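Local coordinates for bacterial leucyl aminopeptidase (PDB 6ESL), which probably removes amino-terminal residues such as leucine from peptides, as a secreted zinc-dependent exopeptidase that helps the bacterium acquire nutrients during infection of amoebas, at residues Q25-Q28 against C29-A32; I50-S54 against S55-T59; Y143-S147 against A148-T152; Y331-S334 against D335-S338. One frame throughout, in Å; residues are numbered along the deposited sequence.

Contact 1: residues Q25-Q28 against C29-A32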
loop_
_atom_site.group_PDB
_atom_site.type_symbol
_atom_site.label_atom_id
_atom_site.label_comp_id
_atom_site.label_asym_id
_atom_site.label_seq_id
_atom_site.Cartn_x
_atom_site.Cartn_y
_atom_site.Cartn_z
ATOM N N GLN B 25 -22.022 10.046 -11.636
ATOM C CA GLN B 25 -21.931 8.824 -10.868
ATOM C C GLN B 25 -21.663 9.220 -9.413
ATOM O O GLN B 25 -20.664 9.901 -9.160
ATOM C CB GLN B 25 -20.921 7.841 -11.343
ATOM C CG GLN B 25 -20.993 6.499 -10.650
ATOM C CD GLN B 25 -20.170 5.388 -11.347
ATOM O OE1 GLN B 25 -19.596 4.509 -10.692
ATOM N NE2 GLN B 25 -20.055 5.481 -12.669
ATOM N N VAL B 26 -22.620 8.854 -8.532
ATOM C CA VAL B 26 -22.655 9.298 -7.162
ATOM C C VAL B 26 -22.654 8.078 -6.203
ATOM O O VAL B 26 -23.493 7.144 -6.364
ATOM C CB VAL B 26 -23.869 10.174 -6.984
ATOM C CG1 VAL B 26 -23.899 10.851 -5.630
ATOM C CG2 VAL B 26 -23.894 11.307 -8.005
ATOM N N PRO B 27 -21.791 8.092 -5.193
ATOM C CA PRO B 27 -21.916 7.060 -4.120
ATOM C C PRO B 27 -23.256 7.082 -3.428
ATOM O O PRO B 27 -23.883 8.156 -3.226
ATOM C CB PRO B 27 -20.811 7.471 -3.094
ATOM C CG PRO B 27 -19.959 8.456 -3.836
ATOM C CD PRO B 27 -20.774 9.111 -4.872
ATOM N N GLN B 28 -23.743 5.889 -3.059
ATOM C CA GLN B 28 -25.068 5.815 -2.312
ATOM C C GLN B 28 -25.187 6.776 -1.118
ATOM O O GLN B 28 -26.232 7.426 -0.948
ATOM C CB GLN B 28 -25.419 4.371 -1.857
ATOM C CG GLN B 28 -25.766 3.445 -3.011
ATOM C CD GLN B 28 -27.156 3.645 -3.648
ATOM O OE1 GLN B 28 -27.928 4.552 -3.269
ATOM N NE2 GLN B 28 -27.456 2.801 -4.629
ATOM N N CYS B 29 -24.094 6.907 -0.381
ATOM C CA CYS B 29 -24.110 7.716 0.835
ATOM C C CYS B 29 -24.421 9.152 0.510
ATOM O O CYS B 29 -25.176 9.764 1.176
ATOM C CB CYS B 29 -22.788 7.629 1.573
ATOM S SG CYS B 29 -21.268 8.128 0.669
ATOM N N LEU B 30 -23.827 9.675 -0.579
ATOM C CA LEU B 30 -24.159 11.040 -1.047
ATOM C C LEU B 30 -25.500 11.124 -1.740
ATOM O O LEU B 30 -26.288 12.091 -1.541
ATOM C CB LEU B 30 -23.023 11.494 -1.979
ATOM C CG LEU B 30 -23.155 12.918 -2.579
ATOM C CD1 LEU B 30 -23.397 14.039 -1.549
ATOM C CD2 LEU B 30 -21.898 13.169 -3.313
ATOM N N ALA B 31 -25.794 10.132 -2.580
ATOM C CA ALA B 31 -27.083 10.094 -3.310
ATOM C C ALA B 31 -28.261 10.211 -2.367
ATOM O O ALA B 31 -29.236 10.897 -2.676
ATOM C CB ALA B 31 -27.206 8.820 -4.149
ATOM N N ALA B 32 -28.162 9.572 -1.184
ATOM C CA ALA B 32 -29.235 9.652 -0.210
ATOM C C ALA B 32 -29.578 11.092 0.241
ATOM O O ALA B 32 -30.691 11.325 0.611
ATOM C CB ALA B 32 -28.943 8.760 0.993
#
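The carbonyls of P27 and Q28 accept from the backbone two consecutive i to i+4 hydrogen bonds, A31 N to P27 O at 2.8 Å and A32 N to Q28 O at 2.9 Å. This is a strand-to-helix junction: strand 21-27 passes straight into the short helix 28-31, with P27 at the N-cap position. The first of the two bonds is nearly straight, 172° at the hydrogen, whereas the second bends more. The chain folds back enough for V26, still in the strand, to pack on the helix. Its CG1 branch stands anti to the backbone N (chi1 -172°), which carries it to L30 CG at 3.8 Å, the two side chains meeting at about a right angle. CG1 also comes within 4.2 Å of A31 CB. Helix 57-67 receives L30 through L63 and A64, which places the junction against that helix. Q28 bends its chain at the second torsion, and its amide NE2 donates to N44 O and E43 OE1, tying the start of the helix to the neighbouring hairpin. C29 is disulfide-bonded to C69, and its SG lies 3.8 Å from CB of P27.

Contact 2: residues I50-S54 against S55-T59; sequences IDVLS and SDVET
The L53 peptide takes the amide N of D56 above its carbonyl plane: D56 N stands 3.1 Å from L53 O, 56° out of that plane, although the bond is fairly straight at the hydrogen. The carboxylate of D56 lies separately, beside the leucine side chain, its OD2 3.9 Å from L53 CB. S55 adds its hydroxyl, with OG 3.6 Å from L53 CD1. That oxygen lies between the backbone N and the carbonyl carbon of its own residue (chi1 63°), an orientation that turns it to the leucine side chain. One step further on, V57 N makes a weak bond of 3.3 Å to S54 O. A water also donates to S54 O, at 2.8 Å, and accepts from E58 N at 3.0 Å, so it carries the chain of bonds one residue along the helix. The apolar side is closed by V52 CG2 against V57 CG2 at 4.1 Å. R258 NH2 of the second subunit also donates to S54 O, and E58 OE2 accepts from D214 N of that subunit, so the turn lies at the subunit interface. Successive i to i+3 bonds of this kind characterise a 3-10 turn, here leading the inner strand 47-53, next to edge strand 39-43 of the antiparallel sheet, into helix 57-67.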
loop_
_atom_site.group_PDB
_atom_site.type_symbol
_atom_site.label_atom_id
_atom_site.label_comp_id
_atom_site.label_asym_id
_atom_site.label_seq_id
_atom_site.Cartn_x
_atom_site.Cartn_y
_atom_site.Cartn_z
ATOM N N ILE B 50 -27.028 9.545 -11.904
ATOM C CA ILE B 50 -28.129 10.432 -11.945
ATOM C C ILE B 50 -27.971 11.450 -13.067
ATOM O O ILE B 50 -26.853 11.699 -13.522
ATOM C CB ILE B 50 -28.317 11.210 -10.615
ATOM C CG1 ILE B 50 -27.116 12.135 -10.282
ATOM C CG2 ILE B 50 -28.506 10.212 -9.467
ATOM C CD1 ILE B 50 -27.437 13.106 -9.178
ATOM N N ASP B 51 -29.087 11.976 -13.497
ATOM C CA ASP B 51 -29.123 13.053 -14.440
ATOM C C ASP B 51 -29.561 14.275 -13.700
ATOM O O ASP B 51 -30.607 14.233 -13.000
ATOM C CB ASP B 51 -30.211 12.732 -15.543
ATOM C CG ASP B 51 -30.269 13.782 -16.604
ATOM O OD1 ASP B 51 -30.951 14.788 -16.418
ATOM O OD2 ASP B 51 -29.514 13.672 -17.577
ATOM N N VAL B 52 -28.914 15.385 -13.949
ATOM C CA VAL B 52 -29.271 16.625 -13.315
ATOM C C VAL B 52 -29.022 17.779 -14.238
ATOM O O VAL B 52 -28.341 17.633 -15.193
ATOM C CB VAL B 52 -28.407 16.871 -12.074
ATOM C CG1 VAL B 52 -28.597 15.757 -11.092
ATOM C CG2 VAL B 52 -26.946 16.989 -12.461
ATOM N N LEU B 53 -29.603 18.923 -13.963
ATOM C CA LEU B 53 -29.310 20.106 -14.735
ATOM C C LEU B 53 -27.882 20.535 -14.424
ATOM O O LEU B 53 -27.451 20.421 -13.302
ATOM C CB LEU B 53 -30.177 21.251 -14.308
ATOM C CG LEU B 53 -31.659 21.313 -14.627
ATOM C CD1 LEU B 53 -32.084 22.732 -14.384
ATOM C CD2 LEU B 53 -31.889 20.925 -16.059
ATOM N N SER B 54 -27.169 21.114 -15.381
ATOM C CA SER B 54 -25.803 21.597 -15.153
ATOM C C SER B 54 -25.709 22.733 -14.153
ATOM O O SER B 54 -24.716 22.909 -13.501
ATOM C CB SER B 54 -25.077 21.967 -16.436
ATOM O OG SER B 54 -25.672 23.058 -17.038
ATOM N N SER B 55 -26.748 23.526 -14.083
ATOM C CA SER B 55 -26.854 24.605 -13.161
ATOM C C SER B 55 -26.922 24.138 -11.701
ATOM O O SER B 55 -26.846 24.932 -10.839
ATOM C CB SER B 55 -28.096 25.425 -13.500
ATOM O OG SER B 55 -29.237 24.657 -13.357
ATOM N N ASP B 56 -27.157 22.868 -11.449
ATOM C CA ASP B 56 -27.252 22.312 -10.094
ATOM C C ASP B 56 -25.999 21.554 -9.661
ATOM O O ASP B 56 -25.967 21.087 -8.513
ATOM C CB ASP B 56 -28.509 21.375 -9.981
ATOM C CG ASP B 56 -29.784 22.089 -10.016
ATOM O OD1 ASP B 56 -29.905 23.247 -9.604
ATOM O OD2 ASP B 56 -30.803 21.502 -10.485
ATOM N N VAL B 57 -24.993 21.398 -10.526
ATOM C CA VAL B 57 -23.819 20.601 -10.228
ATOM C C VAL B 57 -23.024 21.171 -9.072
ATOM O O VAL B 57 -22.543 20.425 -8.259
ATOM C CB VAL B 57 -22.940 20.381 -11.486
ATOM C CG1 VAL B 57 -21.606 19.823 -11.198
ATOM C CG2 VAL B 57 -23.674 19.476 -12.497
ATOM N N GLU B 58 -22.813 22.450 -9.042
ATOM C CA GLU B 58 -22.031 23.112 -7.987
ATOM C C GLU B 58 -22.716 22.933 -6.598
ATOM O O GLU B 58 -22.062 22.763 -5.582
ATOM C CB GLU B 58 -21.925 24.640 -8.303
ATOM C CG GLU B 58 -20.785 25.270 -7.514
ATOM C CD GLU B 58 -20.304 26.554 -8.135
ATOM O OE1 GLU B 58 -20.795 27.576 -7.657
ATOM O OE2 GLU B 58 -19.454 26.525 -9.085
ATOM N N THR B 59 -24.021 22.971 -6.599
ATOM C CA THR B 59 -24.830 22.621 -5.424
ATOM C C THR B 59 -24.464 21.259 -4.895
ATOM O O THR B 59 -24.258 21.107 -3.637
ATOM C CB THR B 59 -26.304 22.788 -5.707
ATOM O OG1 THR B 59 -26.557 24.165 -5.958
ATOM C CG2 THR B 59 -27.148 22.367 -4.536
HETATM O O HOH W 1 -23.380 24.173 -11.426
#

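Contact 3: residues Y143-S147 against A148-T152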
loop_
_atom_site.group_PDB
_atom_site.type_symbol
_atom_site.label_atom_id
_atom_site.label_comp_id
_atom_site.label_asym_id
_atom_site.label_seq_id
_atom_site.Cartn_x
_atom_site.Cartn_y
_atom_site.Cartn_z
ATOM N N TYR B 143 17.702 -28.454 17.591
ATOM C CA TYR B 143 17.001 -29.633 17.097
ATOM C C TYR B 143 17.680 -29.952 15.745
ATOM O O TYR B 143 18.043 -29.033 15.011
ATOM C CB TYR B 143 15.515 -29.344 16.902
ATOM C CG TYR B 143 14.785 -29.005 18.182
ATOM C CD1 TYR B 143 14.205 -30.001 18.957
ATOM C CD2 TYR B 143 14.674 -27.690 18.614
ATOM C CE1 TYR B 143 13.536 -29.697 20.127
ATOM C CE2 TYR B 143 14.007 -27.376 19.783
ATOM C CZ TYR B 143 13.440 -28.382 20.535
ATOM O OH TYR B 143 12.774 -28.075 21.700
ATOM N N TYR B 144 17.853 -31.232 15.416
ATOM C CA TYR B 144 18.495 -31.655 14.184
ATOM C C TYR B 144 17.766 -30.968 12.987
ATOM O O TYR B 144 18.394 -30.465 12.049
ATOM C CB TYR B 144 18.494 -33.176 14.073
ATOM C CG TYR B 144 19.092 -33.701 12.807
ATOM C CD1 TYR B 144 20.478 -33.750 12.673
ATOM C CD2 TYR B 144 18.306 -34.126 11.725
ATOM C CE1 TYR B 144 21.068 -34.191 11.494
ATOM C CE2 TYR B 144 18.891 -34.563 10.560
ATOM C CZ TYR B 144 20.282 -34.601 10.471
ATOM O OH TYR B 144 20.910 -34.964 9.331
ATOM N N ASN B 145 16.434 -30.987 13.072
ATOM C CA ASN B 145 15.548 -30.123 12.236
ATOM C C ASN B 145 14.250 -29.972 12.983
ATOM O O ASN B 145 14.077 -30.554 14.083
ATOM C CB ASN B 145 15.368 -30.640 10.842
ATOM C CG ASN B 145 14.623 -32.042 10.792
ATOM O OD1 ASN B 145 13.572 -32.297 11.479
ATOM N ND2 ASN B 145 15.196 -32.925 10.003
ATOM N N ARG B 146 13.325 -29.174 12.414
ATOM C CA ARG B 146 11.999 -29.028 13.027
ATOM C C ARG B 146 10.924 -29.269 11.985
ATOM O O ARG B 146 9.846 -28.635 12.003
ATOM C CB ARG B 146 11.917 -27.672 13.673
ATOM C CG ARG B 146 13.140 -27.294 14.582
ATOM C CD ARG B 146 12.920 -25.943 15.226
ATOM N NE ARG B 146 12.803 -24.782 14.268
ATOM C CZ ARG B 146 13.832 -24.077 13.795
ATOM N NH1 ARG B 146 15.108 -24.412 14.072
ATOM N NH2 ARG B 146 13.624 -22.975 13.074
ATOM N N SER B 147 11.199 -30.252 11.111
ATOM C CA SER B 147 10.276 -30.697 10.103
ATOM C C SER B 147 8.975 -31.253 10.636
ATOM O O SER B 147 8.975 -32.075 11.578
ATOM C CB SER B 147 10.932 -31.769 9.291
ATOM O OG SER B 147 10.102 -32.269 8.260
ATOM N N ALA B 148 7.866 -30.860 9.959
ATOM C CA ALA B 148 6.559 -31.202 10.391
ATOM C C ALA B 148 6.273 -32.731 10.308
ATOM O O ALA B 148 5.296 -33.170 10.855
ATOM C CB ALA B 148 5.543 -30.442 9.617
ATOM N N THR B 149 7.122 -33.484 9.638
ATOM C CA THR B 149 6.917 -34.940 9.471
ATOM C C THR B 149 7.789 -35.706 10.453
ATOM O O THR B 149 7.776 -36.939 10.350
ATOM C CB THR B 149 7.328 -35.454 8.051
ATOM O OG1 THR B 149 8.676 -35.047 7.768
ATOM C CG2 THR B 149 6.389 -34.903 6.965
ATOM N N LYS B 150 8.553 -35.018 11.291
ATOM C CA LYS B 150 9.522 -35.647 12.212
ATOM C C LYS B 150 9.265 -35.456 13.684
ATOM O O LYS B 150 8.685 -34.479 14.123
ATOM C CB LYS B 150 10.924 -35.137 11.915
ATOM C CG LYS B 150 11.314 -35.322 10.442
ATOM C CD LYS B 150 11.471 -36.817 10.145
ATOM C CE LYS B 150 12.537 -37.051 9.113
ATOM N NZ LYS B 150 11.998 -36.805 7.816
ATOM N N ASP B 151 9.795 -36.407 14.483
ATOM C CA ASP B 151 9.685 -36.301 15.953
ATOM C C ASP B 151 10.288 -35.039 16.508
ATOM O O ASP B 151 9.705 -34.409 17.385
ATOM C CB ASP B 151 10.240 -37.561 16.660
ATOM C CG ASP B 151 9.385 -38.785 16.422
ATOM O OD1 ASP B 151 8.154 -38.659 16.196
ATOM O OD2 ASP B 151 9.943 -39.909 16.495
ATOM N N THR B 152 11.387 -34.598 15.947
ATOM C CA THR B 152 11.970 -33.299 16.327
ATOM C C THR B 152 11.048 -32.117 16.097
ATOM O O THR B 152 11.075 -31.183 16.893
ATOM C CB THR B 152 13.366 -33.058 15.663
ATOM O OG1 THR B 152 13.265 -33.244 14.268
ATOM C CG2 THR B 152 14.371 -34.149 16.216
#
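The hydroxyl of T152 donates to the backbone carbonyl of N145, OG1 to O at 2.8 Å, from well above the carbonyl plane. Its first torsion of 53° sets OG1 between the backbone N and the carbonyl carbon, which brings it within bonding distance of N145 O, and the side chains of N145 and T152 cross at about a right angle. N145 OD1 in turn accepts from S147 N at 3.2 Å, which defines an Asx turn, while its ND2 donates to G215 O. A type I beta turn from S147 to K150 follows, evidenced by the bond from K150 N to S147 O at 3.0 Å. T149 OG1 donates to S147 OG at 3.2 Å, and the same serine oxygen is bonded to D214 OD1, which also forms a salt bridge with K150 NZ. The aliphatic part of K150 helps cover the turn, with its CG 3.8 Å from S147 CB. R146 turns away from residues 148-152 and binds the carbonyls of M210, P218 and G219, its side chain about 8 Å from a zinc ion. With K150 at the N-cap position, the two turns connect helix 130-142 to helix 151-170, and Y143 packs on E155, T156 and W159 of the latter.

Contact 4: residues Y331-S334 against D335-S338; sequences YGCS and DHAS
Backbone bonding defines the turn by which the loop after strand 324-327 enters helix 336-340 in the M28 peptidase domain: A337 N donates to S334 O at 3.0 Å, with 164° at the hydrogen. The donor is tilted 28° from the carbonyl plane, and a weak bond from S338 N to D335 O continues the pattern, both bonds running i to i+3 as in a 3-10 turn. The methyl CB of A337 sits 3.4 Å from S334 O, beside the same carbonyl that its amide binds. Ring contacts form a second class. H336 has its ring carbon CG between the backbone N and the carbonyl carbon (chi1 56°), a torsion that swings the imidazole back along the chain to S334. The carbonyl oxygen S334 O lies over one face of that ring, 3.5 Å from ND1, but the angle is too poor for a hydrogen bond. CE1 of the same ring approaches S334 CB at 3.6 Å, C333 CB comes to it obliquely at 4.1 Å, and F348 stacks on the imidazole as well. One polar side chain, S334, reaches the metal site. Its OG is bonded to Q282 NE2 and to OD2 of D284, a zinc ligand, so S334 acts in the second shell and probably helps to orient that carboxylate. Sulfur completes the list: C333 is disulfide-bonded to C329, and its SG lies at the imidazole edge of H336, 5.5 Å from the ring centroid.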
loop_
_atom_site.group_PDB
_atom_site.type_symbol
_atom_site.label_atom_id
_atom_site.label_comp_id
_atom_site.label_asym_id
_atom_site.label_seq_id
_atom_site.Cartn_x
_atom_site.Cartn_y
_atom_site.Cartn_z
ATOM N N TYR B 331 3.523 -15.575 -4.390
ATOM C CA TYR B 331 2.460 -16.444 -3.949
ATOM C C TYR B 331 2.960 -17.467 -2.934
ATOM O O TYR B 331 3.981 -18.020 -3.108
ATOM C CB TYR B 331 1.870 -17.172 -5.145
ATOM C CG TYR B 331 0.750 -18.106 -4.833
ATOM C CD1 TYR B 331 -0.491 -17.645 -4.523
ATOM C CD2 TYR B 331 0.944 -19.450 -4.871
ATOM C CE1 TYR B 331 -1.522 -18.504 -4.245
ATOM C CE2 TYR B 331 -0.071 -20.310 -4.601
ATOM C CZ TYR B 331 -1.299 -19.835 -4.295
ATOM O OH TYR B 331 -2.287 -20.701 -4.034
ATOM N N GLY B 332 2.201 -17.682 -1.889
ATOM C CA GLY B 332 2.536 -18.667 -0.887
ATOM C C GLY B 332 3.775 -18.326 -0.084
ATOM O O GLY B 332 4.532 -19.162 0.283
ATOM N N CYS B 333 3.994 -17.034 0.136
ATOM C CA CYS B 333 5.264 -16.575 0.689
ATOM C C CYS B 333 5.439 -17.068 2.120
ATOM O O CYS B 333 6.400 -17.768 2.441
ATOM C CB CYS B 333 5.347 -15.048 0.644
ATOM S SG CYS B 333 6.890 -14.365 1.293
ATOM N N SER B 334 4.493 -16.691 2.971
ATOM C CA SER B 334 4.457 -17.112 4.350
ATOM C C SER B 334 3.047 -17.090 4.891
ATOM O O SER B 334 2.099 -16.840 4.177
ATOM C CB SER B 334 5.353 -16.224 5.210
ATOM O OG SER B 334 5.748 -16.841 6.387
ATOM N N ASP B 335 2.927 -17.358 6.183
ATOM C CA ASP B 335 1.631 -17.655 6.797
ATOM C C ASP B 335 0.597 -16.517 6.799
ATOM O O ASP B 335 -0.592 -16.780 6.867
ATOM C CB ASP B 335 1.810 -18.258 8.236
ATOM C CG ASP B 335 2.622 -19.471 8.202
ATOM O OD1 ASP B 335 2.132 -20.464 7.605
ATOM O OD2 ASP B 335 3.735 -19.434 8.868
ATOM N N HIS B 336 1.030 -15.271 6.633
ATOM C CA HIS B 336 0.074 -14.185 6.485
ATOM C C HIS B 336 -0.860 -14.428 5.325
ATOM O O HIS B 336 -2.029 -13.989 5.382
ATOM C CB HIS B 336 0.807 -12.864 6.277
ATOM C CG HIS B 336 1.735 -12.888 5.112
ATOM N ND1 HIS B 336 2.937 -13.609 5.136
ATOM C CD2 HIS B 336 1.632 -12.318 3.868
ATOM C CE1 HIS B 336 3.500 -13.466 3.919
ATOM N NE2 HIS B 336 2.717 -12.695 3.142
ATOM N N ALA B 337 -0.418 -15.167 4.317
ATOM C CA ALA B 337 -1.233 -15.387 3.132
ATOM C C ALA B 337 -2.493 -16.162 3.423
ATOM O O ALA B 337 -3.522 -15.971 2.762
ATOM C CB ALA B 337 -0.417 -16.056 2.007
ATOM N N SER B 338 -2.379 -17.127 4.342
ATOM C CA SER B 338 -3.503 -17.882 4.809
ATOM C C SER B 338 -4.656 -17.045 5.357
ATOM O O SER B 338 -5.838 -17.343 5.031
ATOM C CB SER B 338 -3.056 -18.988 5.770
ATOM O OG SER B 338 -2.051 -19.809 5.139
#

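How the contacts relate
Contacts 1 to 4 follow one another along the chain without overlap. Contacts 1 and 2 belong to the N-terminal part: their centres are 14 Å apart, neighbouring strands 21-27 and 47-53 carry them, and V26 CG2 touches I50 CG1 at 4.0 Å. Contacts 3 and 4 lie in the zinc-bearing part, with centres 21 Å apart and no touch. Between the two groups the centres are 37 to 69 Å apart within one chain. In the dimer contacts 1 and 2 lie against the other subunit: Q25 and P27 pack on its Y331, while E58 bonds D214 there, the residue that in its own chain binds S147 and K150. The N-terminal sheet thus packs against the partner's peptidase domain.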